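Side-chain contacts in phage related exonuclease (Haemophilus somnus 129PT, PDB 3K93), which probably cleaves DNA as a metal-dependent, phage-type exonuclease of the PD-(D/E)XK nuclease superfamily: residues V77-A82 against Q154-L159; D100-S105 against W146-D151; D111-W116 against A135-Q140. All coordinates share one frame; numbering follows the deposited sequence. Where two conformers were deposited one is given.

Contact 1. Residues V77-A82 against Q154-L159; sequences VTRGLA and QIDFVL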
loop_
_atom_site.group_PDB
_atom_site.type_symbol
_atom_site.label_atom_id
_atom_site.label_comp_id
_atom_site.label_asym_id
_atom_site.label_seq_id
_atom_site.Cartn_x
_atom_site.Cartn_y
_atom_site.Cartn_z
ATOM N N VAL A 77 21.878 28.111 -15.162
ATOM C CA VAL A 77 23.340 27.979 -15.284
ATOM C C VAL A 77 23.718 26.692 -16.003
ATOM O O VAL A 77 24.692 26.665 -16.733
ATOM C CB VAL A 77 24.108 28.052 -13.927
ATOM C CG1 VAL A 77 23.795 29.361 -13.188
ATOM C CG2 VAL A 77 23.795 26.839 -13.076
ATOM N N THR A 78 22.943 25.633 -15.830
ATOM C CA THR A 78 23.206 24.385 -16.539
ATOM C C THR A 78 23.160 24.606 -18.053
ATOM O O THR A 78 23.892 23.955 -18.787
ATOM C CB THR A 78 22.206 23.298 -16.142
ATOM O OG1 THR A 78 22.437 22.927 -14.771
ATOM C CG2 THR A 78 22.358 22.064 -17.040
ATOM N N ARG A 79 22.339 25.558 -18.499
ATOM C CA ARG A 79 22.166 25.863 -19.925
ATOM C C ARG A 79 22.804 27.176 -20.417
ATOM O O ARG A 79 22.683 27.507 -21.585
ATOM C CB ARG A 79 20.662 25.909 -20.248
ATOM C CG ARG A 79 19.963 24.605 -20.006
ATOM C CD ARG A 79 18.497 24.743 -20.115
ATOM N NE ARG A 79 17.860 23.448 -19.973
ATOM C CZ ARG A 79 17.579 22.846 -18.821
ATOM N NH1 ARG A 79 17.853 23.426 -17.647
ATOM N NH2 ARG A 79 16.976 21.656 -18.845
ATOM N N GLY A 80 23.448 27.929 -19.532
ATOM C CA GLY A 80 24.002 29.221 -19.909
ATOM C C GLY A 80 22.941 30.239 -20.287
ATOM O O GLY A 80 23.210 31.124 -21.078
ATOM N N LEU A 81 21.743 30.111 -19.715
ATOM C CA LEU A 81 20.617 30.994 -20.023
ATOM C C LEU A 81 20.169 31.713 -18.758
ATOM O O LEU A 81 20.185 31.125 -17.692
ATOM C CB LEU A 81 19.424 30.164 -20.525
ATOM C CG LEU A 81 19.635 29.418 -21.842
ATOM C CD1 LEU A 81 18.599 28.334 -21.993
ATOM C CD2 LEU A 81 19.604 30.423 -23.020
ATOM N N ALA A 82 19.743 32.965 -18.891
ATOM C CA ALA A 82 19.153 33.722 -17.789
ATOM C C ALA A 82 17.683 33.396 -17.808
ATOM O O ALA A 82 16.981 33.858 -18.671
ATOM C CB ALA A 82 19.348 35.210 -18.014
ATOM N N GLN A 154 11.844 19.861 -20.997
ATOM C CA GLN A 154 12.892 19.223 -20.274
ATOM C C GLN A 154 12.557 19.256 -18.805
ATOM O O GLN A 154 12.318 20.311 -18.259
ATOM C CB GLN A 154 14.223 19.929 -20.571
ATOM C CG GLN A 154 14.662 19.808 -22.023
ATOM C CD GLN A 154 15.945 20.501 -22.273
ATOM O OE1 GLN A 154 16.731 20.688 -21.363
ATOM N NE2 GLN A 154 16.176 20.904 -23.511
ATOM N N ILE A 155 12.522 18.090 -18.177
ATOM C CA ILE A 155 12.195 17.977 -16.759
ATOM C C ILE A 155 13.525 17.907 -16.048
ATOM O O ILE A 155 14.289 16.965 -16.251
ATOM C CB ILE A 155 11.391 16.701 -16.464
ATOM C CG1 ILE A 155 10.103 16.660 -17.273
ATOM C CG2 ILE A 155 11.083 16.577 -14.987
ATOM C CD1 ILE A 155 9.531 15.245 -17.438
ATOM N N ASP A 156 13.820 18.926 -15.258
ATOM C CA ASP A 156 15.038 18.980 -14.434
ATOM C C ASP A 156 14.721 18.464 -13.018
ATOM O O ASP A 156 14.142 19.186 -12.196
ATOM C CB ASP A 156 15.516 20.432 -14.324
ATOM C CG ASP A 156 16.271 20.928 -15.570
ATOM O OD1 ASP A 156 16.539 20.157 -16.533
ATOM O OD2 ASP A 156 16.636 22.116 -15.547
ATOM N N PHE A 157 15.069 17.211 -12.746
ATOM C CA PHE A 157 15.036 16.656 -11.401
ATOM C C PHE A 157 16.279 17.201 -10.699
ATOM O O PHE A 157 17.387 16.979 -11.175
ATOM C CB PHE A 157 15.115 15.139 -11.444
ATOM C CG PHE A 157 13.900 14.499 -12.002
ATOM C CD1 PHE A 157 12.780 14.327 -11.216
ATOM C CD2 PHE A 157 13.867 14.053 -13.299
ATOM C CE1 PHE A 157 11.650 13.733 -11.728
ATOM C CE2 PHE A 157 12.732 13.449 -13.809
ATOM C CZ PHE A 157 11.631 13.304 -13.037
ATOM N N VAL A 158 16.062 17.897 -9.571
ATOM C CA VAL A 158 17.120 18.572 -8.836
ATOM C C VAL A 158 17.058 18.245 -7.344
ATOM O O VAL A 158 15.978 18.299 -6.717
ATOM C CB VAL A 158 17.064 20.089 -9.062
ATOM C CG1 VAL A 158 17.452 20.414 -10.497
ATOM C CG2 VAL A 158 15.689 20.633 -8.750
ATOM N N LEU A 159 18.206 17.871 -6.778
ATOM C CA LEU A 159 18.340 17.547 -5.352
ATOM C C LEU A 159 19.138 18.630 -4.662
ATOM O O LEU A 159 20.347 18.802 -4.934
ATOM C CB LEU A 159 19.058 16.195 -5.146
ATOM C CG LEU A 159 19.221 15.793 -3.681
ATOM C CD1 LEU A 159 17.850 15.654 -2.970
ATOM C CD2 LEU A 159 20.091 14.497 -3.506
#
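R79, in the last turn of helix 68-79, reaches across to Q154 and D156 of strand 152-158. Its CB leads to a CG beside the backbone N (chi1 -62°), and from CG to NE the chain runs extended, the side chain also touching I110 of strand 108-114. R79 NE makes the first bond, 3.3 Å to Q154 OE1 and well bent; R79 NH2 reaches the same oxygen at 2.7 Å and straighter, at 165°. Both nitrogens approach that oxygen from one face of the amide, above or tilted from its plane. The guanidinium then forms an end-on, two-bond salt bridge with D156: R79 NH2 lies 2.8 Å from D156 OD1, and R79 NH1 lies 2.8 Å from D156 OD2, on its syn lone pair, with the two flat groups only 27° apart. With a further bond from NH1 to S75 O, five bonds fix the group's rotation. The acceptors are held in turn, D156 by S75 OG and T191 OG1, and Q154 through NE2 by Q152. Here a helix end is clipped to a sheet: as G80 closes helix 68-79 in a Schellman motif, R79 ties it to strand 152-158, which lies between strands 108-114 and 189-195.

Contact 2. Residues D100-S105 against W146-D151; sequences DIYVPS and WLWDCD. With NA (sodium ion), chain B.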
loop_
_atom_site.group_PDB
_atom_site.type_symbol
_atom_site.label_atom_id
_atom_site.label_comp_id
_atom_site.label_asym_id
_atom_site.label_seq_id
_atom_site.Cartn_x
_atom_site.Cartn_y
_atom_site.Cartn_z
ATOM N N ASP A 100 6.863 26.253 -15.125
ATOM C CA ASP A 100 7.919 26.924 -14.362
ATOM C C ASP A 100 8.665 27.887 -15.247
ATOM O O ASP A 100 8.788 29.069 -14.915
ATOM C CB ASP A 100 8.921 25.919 -13.792
ATOM C CG ASP A 100 8.301 25.003 -12.738
ATOM O OD1 ASP A 100 7.414 25.520 -12.003
ATOM O OD2 ASP A 100 8.678 23.770 -12.662
ATOM N N ILE A 101 9.192 27.376 -16.360
ATOM C CA ILE A 101 10.016 28.163 -17.279
ATOM C C ILE A 101 9.563 27.976 -18.721
ATOM O O ILE A 101 9.338 26.859 -19.174
ATOM C CB ILE A 101 11.498 27.774 -17.179
ATOM C CG1 ILE A 101 11.935 27.646 -15.698
ATOM C CG2 ILE A 101 12.370 28.794 -17.923
ATOM C CD1 ILE A 101 13.362 27.113 -15.468
ATOM N N TYR A 102 9.416 29.092 -19.430
ATOM C CA TYR A 102 9.093 29.104 -20.853
ATOM C C TYR A 102 10.253 29.783 -21.551
ATOM O O TYR A 102 10.615 30.871 -21.166
ATOM C CB TYR A 102 7.798 29.899 -21.091
ATOM C CG TYR A 102 7.463 30.203 -22.540
ATOM C CD1 TYR A 102 7.569 29.231 -23.528
ATOM C CD2 TYR A 102 6.971 31.466 -22.918
ATOM C CE1 TYR A 102 7.226 29.506 -24.867
ATOM C CE2 TYR A 102 6.616 31.743 -24.273
ATOM C CZ TYR A 102 6.760 30.753 -25.223
ATOM O OH TYR A 102 6.440 30.989 -26.528
ATOM N N VAL A 103 10.838 29.121 -22.552
ATOM C CA VAL A 103 11.961 29.692 -23.348
ATOM C C VAL A 103 11.496 29.756 -24.823
ATOM O O VAL A 103 11.666 28.775 -25.583
ATOM C CB VAL A 103 13.273 28.833 -23.190
ATOM C CG1 VAL A 103 14.491 29.565 -23.771
ATOM C CG2 VAL A 103 13.511 28.493 -21.719
ATOM N N PRO A 104 10.855 30.885 -25.223
ATOM C CA PRO A 104 10.297 30.980 -26.572
ATOM C C PRO A 104 11.373 30.884 -27.678
ATOM O O PRO A 104 11.137 30.276 -28.726
ATOM C CB PRO A 104 9.634 32.370 -26.579
ATOM C CG PRO A 104 10.318 33.120 -25.505
ATOM C CD PRO A 104 10.653 32.134 -24.464
ATOM N N SER A 105 12.534 31.471 -27.403
ATOM C CA SER A 105 13.741 31.365 -28.237
ATOM C C SER A 105 14.044 29.900 -28.673
ATOM O O SER A 105 14.529 29.676 -29.768
ATOM C CB SER A 105 14.909 31.961 -27.432
ATOM O OG SER A 105 14.609 31.830 -26.018
ATOM N N TRP A 146 1.372 22.078 -25.285
ATOM C CA TRP A 146 0.132 22.406 -25.985
ATOM C C TRP A 146 -0.262 23.853 -25.685
ATOM O O TRP A 146 -0.452 24.623 -26.588
ATOM C CB TRP A 146 -0.974 21.468 -25.539
ATOM C CG TRP A 146 -2.193 21.602 -26.279
ATOM C CD1 TRP A 146 -2.378 22.235 -27.496
ATOM C CD2 TRP A 146 -3.447 21.072 -25.913
ATOM N NE1 TRP A 146 -3.674 22.125 -27.883
ATOM C CE2 TRP A 146 -4.359 21.419 -26.929
ATOM C CE3 TRP A 146 -3.900 20.337 -24.814
ATOM C CZ2 TRP A 146 -5.681 21.043 -26.887
ATOM C CZ3 TRP A 146 -5.195 19.962 -24.773
ATOM C CH2 TRP A 146 -6.088 20.315 -25.795
ATOM N N LEU A 147 -0.275 24.214 -24.405
ATOM C CA LEU A 147 -0.677 25.540 -23.986
ATOM C C LEU A 147 0.286 26.620 -24.400
ATOM O O LEU A 147 -0.135 27.754 -24.584
ATOM C CB LEU A 147 -0.868 25.595 -22.467
ATOM C CG LEU A 147 -2.082 24.899 -21.888
ATOM C CD1 LEU A 147 -1.940 24.755 -20.380
ATOM C CD2 LEU A 147 -3.374 25.678 -22.219
ATOM N N TRP A 148 1.569 26.285 -24.551
ATOM C CA TRP A 148 2.628 27.269 -24.862
ATOM C C TRP A 148 3.202 27.116 -26.264
ATOM O O TRP A 148 4.162 27.778 -26.590
ATOM C CB TRP A 148 3.759 27.203 -23.806
ATOM C CG TRP A 148 3.599 28.185 -22.731
ATOM C CD1 TRP A 148 4.060 29.460 -22.734
ATOM C CD2 TRP A 148 2.907 28.008 -21.483
ATOM N NE1 TRP A 148 3.716 30.087 -21.569
ATOM C CE2 TRP A 148 3.001 29.225 -20.786
ATOM C CE3 TRP A 148 2.226 26.937 -20.889
ATOM C CZ2 TRP A 148 2.434 29.414 -19.528
ATOM C CZ3 TRP A 148 1.671 27.122 -19.638
ATOM C CH2 TRP A 148 1.766 28.355 -18.976
ATOM N N ASP A 149 2.591 26.279 -27.101
ATOM C CA ASP A 149 3.026 26.088 -28.501
ATOM C C ASP A 149 4.512 25.779 -28.613
ATOM O O ASP A 149 5.211 26.420 -29.382
ATOM C CB ASP A 149 2.685 27.309 -29.376
ATOM C CG ASP A 149 1.187 27.442 -29.667
ATOM O OD1 ASP A 149 0.497 26.429 -29.926
ATOM O OD2 ASP A 149 0.694 28.584 -29.672
ATOM N N CYS A 150 4.977 24.802 -27.836
ATOM C CA CYS A 150 6.388 24.413 -27.803
ATOM C C CYS A 150 6.594 23.044 -28.398
ATOM O O CYS A 150 5.694 22.201 -28.426
ATOM C CB CYS A 150 6.922 24.394 -26.355
ATOM S SG CYS A 150 7.170 26.041 -25.623
ATOM N N ASP A 151 7.826 22.824 -28.834
ATOM C CA ASP A 151 8.253 21.579 -29.466
ATOM C C ASP A 151 8.911 20.620 -28.520
ATOM O O ASP A 151 8.954 19.438 -28.816
ATOM C CB ASP A 151 9.239 21.872 -30.616
ATOM C CG ASP A 151 8.562 22.525 -31.792
ATOM O OD1 ASP A 151 7.313 22.387 -31.913
ATOM O OD2 ASP A 151 9.278 23.180 -32.575
HETATM NA NA NA B . 7.875 22.055 -11.132
HETATM O O HOH W 1 8.068 24.182 -9.565
HETATM O O HOH W 2 6.606 28.752 -28.279
HETATM O O HOH W 3 5.445 21.884 -12.129
HETATM O O HOH W 4 6.996 20.599 -9.550
#
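The CA atom of Y102, in edge strand 101-103, stands 7.8 Å from the CA of W148, which comes just before the Schellman turn at D149 that ends helix 137-148. Y102 puts its CG anti to the backbone N (chi1 170°), which carries the ring out toward that turn. There W148 sets the edge of its five-membered ring on the phenol face, an edge-to-face pair whose centroids are 4.4 Å apart and whose planes stand at 51°. The touching atom is W148 CD1, lying over the centre of the phenol and 3.5 Å from Y102 CG. P104 CD covers the opposite face, so the ring is clamped between indole and proline. The contact joins strand 101-103, outermost in a four-stranded mixed sheet, to the C-terminal end of helix 137-148; at the other end of the same segment, D100 OD2 binds the sodium ion at 2.4 Å in what is probably the nuclease active site. C150 approaches the phenol differently, at its rim near the ring plane, with SG 3.5 Å from Y102 CE1 in a sulfur-aromatic contact. At the tip, a water 2.8 Å from Y102 OH donates to D149 O at 2.9 Å, bridging the hydroxyl to the turn.

Contact 3. Residues D111-W116 against A135-Q140; sequences DTKCSW and AGYDIQ. With NA (sodium ion), chain B.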
loop_
_atom_site.group_PDB
_atom_site.type_symbol
_atom_site.label_atom_id
_atom_site.label_comp_id
_atom_site.label_asym_id
_atom_site.label_seq_id
_atom_site.Cartn_x
_atom_site.Cartn_y
_atom_site.Cartn_z
ATOM N N ASP A 111 10.693 22.346 -16.610
ATOM C CA ASP A 111 10.036 22.129 -15.346
ATOM C C ASP A 111 11.050 21.577 -14.310
ATOM O O ASP A 111 11.783 20.618 -14.586
ATOM C CB ASP A 111 8.877 21.134 -15.508
ATOM C CG ASP A 111 7.854 21.253 -14.380
ATOM O OD1 ASP A 111 8.115 20.702 -13.283
ATOM O OD2 ASP A 111 6.807 21.941 -14.548
ATOM N N THR A 112 11.081 22.190 -13.132
ATOM C CA THR A 112 11.958 21.773 -12.070
ATOM C C THR A 112 11.189 20.875 -11.075
ATOM O O THR A 112 10.078 21.212 -10.654
ATOM C CB THR A 112 12.505 22.989 -11.310
ATOM O OG1 THR A 112 11.413 23.753 -10.783
ATOM C CG2 THR A 112 13.383 23.865 -12.199
ATOM N N LYS A 113 11.777 19.743 -10.709
ATOM C CA LYS A 113 11.222 18.851 -9.712
ATOM C C LYS A 113 12.270 18.710 -8.598
ATOM O O LYS A 113 13.329 18.123 -8.812
ATOM C CB LYS A 113 10.937 17.480 -10.336
ATOM C CG LYS A 113 10.094 17.554 -11.645
ATOM C CD LYS A 113 8.670 17.968 -11.370
ATOM C CE LYS A 113 7.844 17.865 -12.643
ATOM N NZ LYS A 113 6.505 18.449 -12.479
ATOM N N CYS A 114 11.949 19.255 -7.418
ATOM C CA CYS A 114 12.874 19.287 -6.280
ATOM C C CYS A 114 12.709 18.038 -5.457
ATOM O O CYS A 114 11.824 17.962 -4.642
ATOM C CB CYS A 114 12.590 20.522 -5.401
ATOM S SG CYS A 114 13.106 22.040 -6.213
ATOM N N SER A 115 13.575 17.057 -5.668
ATOM C CA SER A 115 13.504 15.796 -4.933
ATOM C C SER A 115 13.630 15.982 -3.409
ATOM O O SER A 115 14.361 16.870 -2.932
ATOM C CB SER A 115 14.601 14.860 -5.412
ATOM O OG SER A 115 14.602 14.765 -6.833
ATOM N N TRP A 116 12.922 15.153 -2.661
ATOM C CA TRP A 116 13.025 15.186 -1.211
ATOM C C TRP A 116 14.403 14.754 -0.672
ATOM O O TRP A 116 15.036 15.475 0.128
ATOM C CB TRP A 116 11.929 14.319 -0.579
ATOM C CG TRP A 116 11.976 14.299 0.895
ATOM C CD1 TRP A 116 12.351 13.248 1.683
ATOM C CD2 TRP A 116 11.676 15.389 1.788
ATOM N NE1 TRP A 116 12.296 13.613 3.005
ATOM C CE2 TRP A 116 11.886 14.918 3.102
ATOM C CE3 TRP A 116 11.235 16.707 1.602
ATOM C CZ2 TRP A 116 11.663 15.720 4.243
ATOM C CZ3 TRP A 116 11.007 17.527 2.740
ATOM C CH2 TRP A 116 11.237 17.029 4.038
ATOM N N ALA A 135 5.236 9.144 -12.496
ATOM C CA ALA A 135 4.618 10.302 -11.847
ATOM C C ALA A 135 3.673 11.070 -12.785
ATOM O O ALA A 135 2.985 11.946 -12.329
ATOM C CB ALA A 135 5.639 11.226 -11.289
ATOM N N GLY A 136 3.653 10.726 -14.070
ATOM C CA GLY A 136 2.871 11.422 -15.060
ATOM C C GLY A 136 3.434 12.740 -15.571
ATOM O O GLY A 136 2.714 13.512 -16.215
ATOM N N TYR A 137 4.704 13.015 -15.303
ATOM C CA TYR A 137 5.286 14.285 -15.737
ATOM C C TYR A 137 5.439 14.366 -17.215
ATOM O O TYR A 137 5.411 15.451 -17.766
ATOM C CB TYR A 137 6.620 14.529 -15.103
ATOM C CG TYR A 137 6.631 14.533 -13.597
ATOM C CD1 TYR A 137 5.547 15.028 -12.860
ATOM C CD2 TYR A 137 7.756 14.087 -12.896
ATOM C CE1 TYR A 137 5.586 15.068 -11.478
ATOM C CE2 TYR A 137 7.784 14.097 -11.489
ATOM C CZ TYR A 137 6.712 14.594 -10.807
ATOM O OH TYR A 137 6.695 14.624 -9.454
ATOM N N ASP A 138 5.617 13.232 -17.885
ATOM C CA ASP A 138 5.635 13.260 -19.348
ATOM C C ASP A 138 4.349 13.859 -19.933
ATOM O O ASP A 138 4.401 14.722 -20.797
ATOM C CB ASP A 138 5.948 11.882 -19.957
ATOM C CG ASP A 138 5.139 10.731 -19.344
ATOM O OD1 ASP A 138 4.300 10.929 -18.446
ATOM O OD2 ASP A 138 5.351 9.591 -19.777
ATOM N N ILE A 139 3.202 13.446 -19.410
ATOM C CA ILE A 139 1.903 13.923 -19.896
ATOM C C ILE A 139 1.708 15.395 -19.484
ATOM O O ILE A 139 1.168 16.211 -20.248
ATOM C CB ILE A 139 0.738 13.098 -19.304
ATOM C CG1 ILE A 139 0.937 11.590 -19.544
ATOM C CG2 ILE A 139 -0.556 13.506 -19.937
ATOM C CD1 ILE A 139 1.082 11.235 -21.063
ATOM N N GLN A 140 2.154 15.722 -18.278
ATOM C CA GLN A 140 2.120 17.106 -17.816
ATOM C C GLN A 140 2.856 18.014 -18.803
ATOM O O GLN A 140 2.383 19.120 -19.104
ATOM C CB GLN A 140 2.751 17.215 -16.435
ATOM C CG GLN A 140 2.759 18.601 -15.792
ATOM C CD GLN A 140 3.636 18.694 -14.550
ATOM O OE1 GLN A 140 4.472 17.825 -14.306
ATOM N NE2 GLN A 140 3.478 19.784 -13.781
HETATM NA NA NA B . 7.875 22.055 -11.132
HETATM O O HOH W 3 5.445 21.884 -12.129
HETATM O O HOH W 1 8.068 24.182 -9.565
HETATM O O HOH W 4 6.996 20.599 -9.550
#
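K113 of strand 108-114 extends across Y137 to the amide of Q140, both on helix 137-148, and illustrates how one lysine can combine apolar, cationic and hydrogen-bonding contacts. The contact with the ring is of two kinds. K113 CE sits squarely over the phenol, 3.5 Å from the Y137 centroid, in a CH-pi contact, and K113 NZ follows as a cation-pi partner 3.9 Å from that centroid, displaced toward CD1 and CE1. A bend at chi2 (-70°) lays the rest of the lysine chain out along the face. A135 CB covers the other face over its centre, so the ring is held between alanine and lysine.

The polar contacts gather at the ammonium. K113 NZ gives a hydrogen bond of 2.8 Å to Q140 OE1, only 16° from the carbonyl plane, and forms a salt bridge of 2.9 Å with D111 OD1, weak as a hydrogen bond. Q140 NE2 turns to Y144 OH and, weakly, to a sodium-bound water that donates to D111 OD2 at 2.8 Å. The glutamine thus meets the lysine and, weakly, a water of the metal's first shell.

The sodium ion is bound by D111 OD1, by T112 O at 2.4 Å, and by three waters and D100 OD2, six ligands in all. An acidic residue, a backbone carbonyl next to it and a lysine two positions on, read here as D-T-K after the earlier D100, fit the signature of the PD-(D/E)XK nuclease core, in which sodium probably occupies the place of a catalytic divalent metal.

Read from the N terminus, the chain opens contact 1 at helix 68-79, contact 2 at strand 101-103 and contact 3 at strand 108-114, then closes them in reverse order along helix 137-148 and strand 152-158. The three loops are concentric and none cross: contact 3 is innermost, spanning helix 125-135, and contact 1 is outermost, tying the end of helix 68-79 to strand 152-158. Contacts 2 and 3 use opposite ends of helix 137-148 against neighbouring strands and share the sodium ion with its waters; D100 OD2 also lies 2.9 Å from T112 N, a probable hydrogen bond. Contacts 1 and 3 meet through parallel strands 108-114 and 152-158, where D156 N probably bonds to D111 O.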